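Local coordinates for protein alpha-1,6-mannanase (PDB 4V1S) that probably hydrolyses alpha-1,6-linked mannan as a family 76 glycoside hydrolase of a gut bacterium, at residues Glu298-Leu309 with Trp335-Phe345. Residues are numbered along the deposited sequence; the frame is centred on the assembly and turned at random.
Sequences EAKWYNSINGAL and WLTKAFHAINF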
# COMPACT_ATOMS: atom_id res chain seq x y z
N GLU A 298 13.77 5.24 8.97
CA GLU A 298 14.88 5.75 8.15
C GLU A 298 16.22 5.16 8.61
O GLU A 298 17.02 4.69 7.81
CB GLU A 298 14.95 7.28 8.21
CG GLU A 298 13.77 7.99 7.62
CD GLU A 298 13.92 9.49 7.64
OE1 GLU A 298 15.06 9.98 7.78
OE2 GLU A 298 12.90 10.19 7.48
N ALA A 299 16.47 5.17 9.92
CA ALA A 299 17.73 4.66 10.44
C ALA A 299 17.90 3.20 10.07
O ALA A 299 18.99 2.77 9.74
CB ALA A 299 17.81 4.84 11.93
N LYS A 300 16.82 2.42 10.14
CA LYS A 300 16.95 0.98 9.89
C LYS A 300 17.10 0.66 8.39
O LYS A 300 17.92 -0.16 8.01
CB LYS A 300 15.77 0.22 10.47
CG LYS A 300 15.86 -1.28 10.24
CD LYS A 300 14.82 -2.05 11.04
CE LYS A 300 14.88 -3.53 10.74
NZ LYS A 300 16.04 -4.18 11.39
N TRP A 301 16.27 1.30 7.57
CA TRP A 301 16.08 0.88 6.19
C TRP A 301 16.59 1.81 5.11
O TRP A 301 16.76 1.36 3.98
CB TRP A 301 14.61 0.57 5.90
CG TRP A 301 14.06 -0.64 6.63
CD1 TRP A 301 14.40 -1.94 6.41
CD2 TRP A 301 13.04 -0.66 7.66
NE1 TRP A 301 13.66 -2.78 7.23
CE2 TRP A 301 12.83 -2.01 8.01
CE3 TRP A 301 12.30 0.33 8.31
CZ2 TRP A 301 11.93 -2.40 9.00
CZ3 TRP A 301 11.40 -0.06 9.31
CH2 TRP A 301 11.23 -1.41 9.64
N TYR A 302 16.85 3.07 5.43
CA TYR A 302 17.17 4.04 4.39
C TYR A 302 18.63 4.43 4.39
O TYR A 302 19.14 4.89 5.40
CB TYR A 302 16.32 5.29 4.56
CG TYR A 302 16.51 6.34 3.47
CD1 TYR A 302 16.44 5.99 2.10
CD2 TYR A 302 16.72 7.65 3.79
CE1 TYR A 302 16.55 6.95 1.12
CE2 TYR A 302 16.81 8.64 2.81
CZ TYR A 302 16.75 8.29 1.48
OH TYR A 302 16.90 9.25 0.48
N ASN A 303 19.28 4.25 3.25
CA ASN A 303 20.63 4.81 3.05
C ASN A 303 20.39 6.17 2.38
O ASN A 303 20.10 6.24 1.18
CB ASN A 303 21.46 3.89 2.18
CG ASN A 303 22.83 4.46 1.82
OD1 ASN A 303 23.05 5.66 1.84
ND2 ASN A 303 23.75 3.57 1.47
N SER A 304 20.56 7.25 3.14
CA SER A 304 20.26 8.57 2.62
C SER A 304 21.32 9.09 1.64
O SER A 304 21.12 10.09 0.94
CB SER A 304 20.09 9.55 3.75
OG SER A 304 21.31 9.98 4.26
N ILE A 305 22.45 8.40 1.60
CA ILE A 305 23.54 8.85 0.78
C ILE A 305 23.23 8.47 -0.66
O ILE A 305 23.25 9.32 -1.56
CB ILE A 305 24.90 8.25 1.23
CG1 ILE A 305 25.15 8.45 2.74
CG2 ILE A 305 26.02 8.89 0.43
CD1 ILE A 305 25.00 9.88 3.24
N ASN A 306 22.91 7.19 -0.89
CA ASN A 306 22.58 6.78 -2.25
C ASN A 306 21.10 6.71 -2.58
O ASN A 306 20.72 6.64 -3.78
CB ASN A 306 23.27 5.47 -2.66
CG ASN A 306 22.75 4.25 -1.91
OD1 ASN A 306 21.92 4.34 -1.02
ND2 ASN A 306 23.25 3.10 -2.29
N GLY A 307 20.27 6.71 -1.55
CA GLY A 307 18.81 6.61 -1.76
C GLY A 307 18.20 5.22 -1.64
O GLY A 307 17.03 5.08 -1.79
N ALA A 308 19.00 4.21 -1.37
CA ALA A 308 18.55 2.82 -1.31
C ALA A 308 17.71 2.53 -0.09
O ALA A 308 17.97 3.03 1.02
CB ALA A 308 19.74 1.86 -1.31
N LEU A 309 16.69 1.70 -0.31
CA LEU A 309 15.81 1.24 0.76
C LEU A 309 15.95 -0.28 0.92
O LEU A 309 15.66 -1.04 0.00
CB LEU A 309 14.36 1.62 0.48
CG LEU A 309 14.03 3.09 0.77
CD1 LEU A 309 12.82 3.57 -0.02
CD2 LEU A 309 13.82 3.30 2.28
N TRP A 335 11.43 16.45 3.28
CA TRP A 335 10.73 15.18 3.10
C TRP A 335 10.64 14.81 1.61
O TRP A 335 10.79 13.67 1.25
CB TRP A 335 9.32 15.25 3.67
CG TRP A 335 9.26 15.55 5.13
CD1 TRP A 335 8.66 16.62 5.69
CD2 TRP A 335 9.79 14.76 6.20
NE1 TRP A 335 8.80 16.58 7.06
CE2 TRP A 335 9.48 15.44 7.40
CE3 TRP A 335 10.50 13.56 6.27
CZ2 TRP A 335 9.83 14.94 8.66
CZ3 TRP A 335 10.86 13.07 7.52
CH2 TRP A 335 10.53 13.77 8.70
N LEU A 336 10.46 15.81 0.75
CA LEU A 336 10.43 15.57 -0.71
C LEU A 336 11.84 15.26 -1.22
O LEU A 336 12.01 14.41 -2.06
CB LEU A 336 9.84 16.75 -1.44
CG LEU A 336 8.42 17.07 -1.02
CD1 LEU A 336 7.89 18.15 -1.92
CD2 LEU A 336 7.55 15.80 -1.02
N THR A 337 12.85 15.91 -0.66
CA THR A 337 14.20 15.56 -1.00
C THR A 337 14.50 14.09 -0.81
O THR A 337 15.13 13.46 -1.67
CB THR A 337 15.21 16.43 -0.21
OG1 THR A 337 14.99 17.80 -0.55
CG2 THR A 337 16.64 16.05 -0.55
N LYS A 338 14.07 13.55 0.31
CA LYS A 338 14.26 12.15 0.59
C LYS A 338 13.49 11.32 -0.45
O LYS A 338 14.02 10.38 -1.02
CB LYS A 338 13.79 11.85 2.03
CG LYS A 338 14.68 12.48 3.11
CD LYS A 338 14.15 12.27 4.52
CE LYS A 338 15.13 12.79 5.55
NZ LYS A 338 14.53 12.71 6.90
N ALA A 339 12.23 11.66 -0.67
CA ALA A 339 11.40 10.88 -1.55
C ALA A 339 11.99 10.84 -2.96
O ALA A 339 12.10 9.79 -3.58
CB ALA A 339 9.98 11.41 -1.54
N PHE A 340 12.35 11.99 -3.48
CA PHE A 340 12.89 12.04 -4.83
C PHE A 340 14.23 11.32 -4.93
O PHE A 340 14.50 10.66 -5.92
CB PHE A 340 13.05 13.46 -5.32
CG PHE A 340 11.75 14.17 -5.59
CD1 PHE A 340 10.86 13.67 -6.50
CD2 PHE A 340 11.46 15.38 -4.97
CE1 PHE A 340 9.68 14.34 -6.77
CE2 PHE A 340 10.29 16.04 -5.23
CZ PHE A 340 9.39 15.51 -6.13
N HIS A 341 15.06 11.44 -3.90
CA HIS A 341 16.35 10.71 -3.91
C HIS A 341 16.13 9.17 -3.97
O HIS A 341 16.79 8.47 -4.73
CB HIS A 341 17.16 11.09 -2.68
CG HIS A 341 18.60 10.74 -2.76
ND1 HIS A 341 19.40 11.14 -3.81
CD2 HIS A 341 19.41 10.10 -1.89
CE1 HIS A 341 20.63 10.71 -3.61
NE2 HIS A 341 20.67 10.08 -2.45
N ALA A 342 15.15 8.67 -3.20
CA ALA A 342 14.88 7.24 -3.15
C ALA A 342 14.30 6.79 -4.51
O ALA A 342 14.68 5.75 -5.06
CB ALA A 342 13.95 6.89 -2.01
N ILE A 343 13.41 7.61 -5.06
CA ILE A 343 12.78 7.29 -6.36
C ILE A 343 13.82 7.36 -7.50
O ILE A 343 13.82 6.51 -8.42
CB ILE A 343 11.51 8.15 -6.59
CG1 ILE A 343 10.47 7.77 -5.52
CG2 ILE A 343 10.96 7.91 -7.98
CD1 ILE A 343 9.29 8.70 -5.44
N ASN A 344 14.74 8.32 -7.43
CA ASN A 344 15.82 8.39 -8.42
C ASN A 344 16.66 7.14 -8.40
O ASN A 344 17.05 6.64 -9.44
CB ASN A 344 16.69 9.64 -8.18
CG ASN A 344 15.94 10.95 -8.49
OD1 ASN A 344 14.89 10.97 -9.12
ND2 ASN A 344 16.50 12.05 -8.04
N PHE A 345 16.94 6.63 -7.20
CA PHE A 345 17.69 5.40 -7.05
C PHE A 345 16.98 4.22 -7.71
O PHE A 345 17.59 3.40 -8.37
CB PHE A 345 17.97 5.12 -5.57
CG PHE A 345 18.73 3.84 -5.32
CD1 PHE A 345 20.08 3.81 -5.39
CD2 PHE A 345 18.04 2.66 -5.01
CE1 PHE A 345 20.79 2.64 -5.14
CE2 PHE A 345 18.72 1.48 -4.78
CZ PHE A 345 20.11 1.48 -4.84
O HOH W 1 19.41 8.40 -5.64
O HOH W 2 15.08 3.33 -2.91
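Gly307 lets a tight turn press its bare backbone onto helix 334-350: its O meets CA of Ala342 at 3.3 Å in a CA-H...O contact, and a side chain here would strike the carbonyl of His341. The turn is closed by a G1 beta bulge, in which Gly307 and Ala308 both face Asn303, whose OD1 accepts from the N atoms of Ile305 and Asn306, an Asx turn and Asx motif. His341, its ring carried toward the turn with CG anti to the backbone N (chi1 -163°), donates from NE2 to Ile305 O at 2.8 Å; the acceptor lies in the ring plane, but the donor stands above the carbonyl plane. Phe345 offers one face to Ala308 CB, 3.9 Å from the ring centroid, a CH-pi contact. With an alanine at Phe345, the Ala308 methyl is likely to lose its aromatic face and a gap would probably open beside the turn. One turn nearer the helix N-terminus than His341, the extended Lys338 brings NZ to Glu298 OE1 at 2.9 Å, on the syn lone pair, joining helix to helix, while Trp323 binds OE2. One water donates to both Asn306 O and His341 O. Backbone carbonyls thus probably hold the turn as much as side chains do.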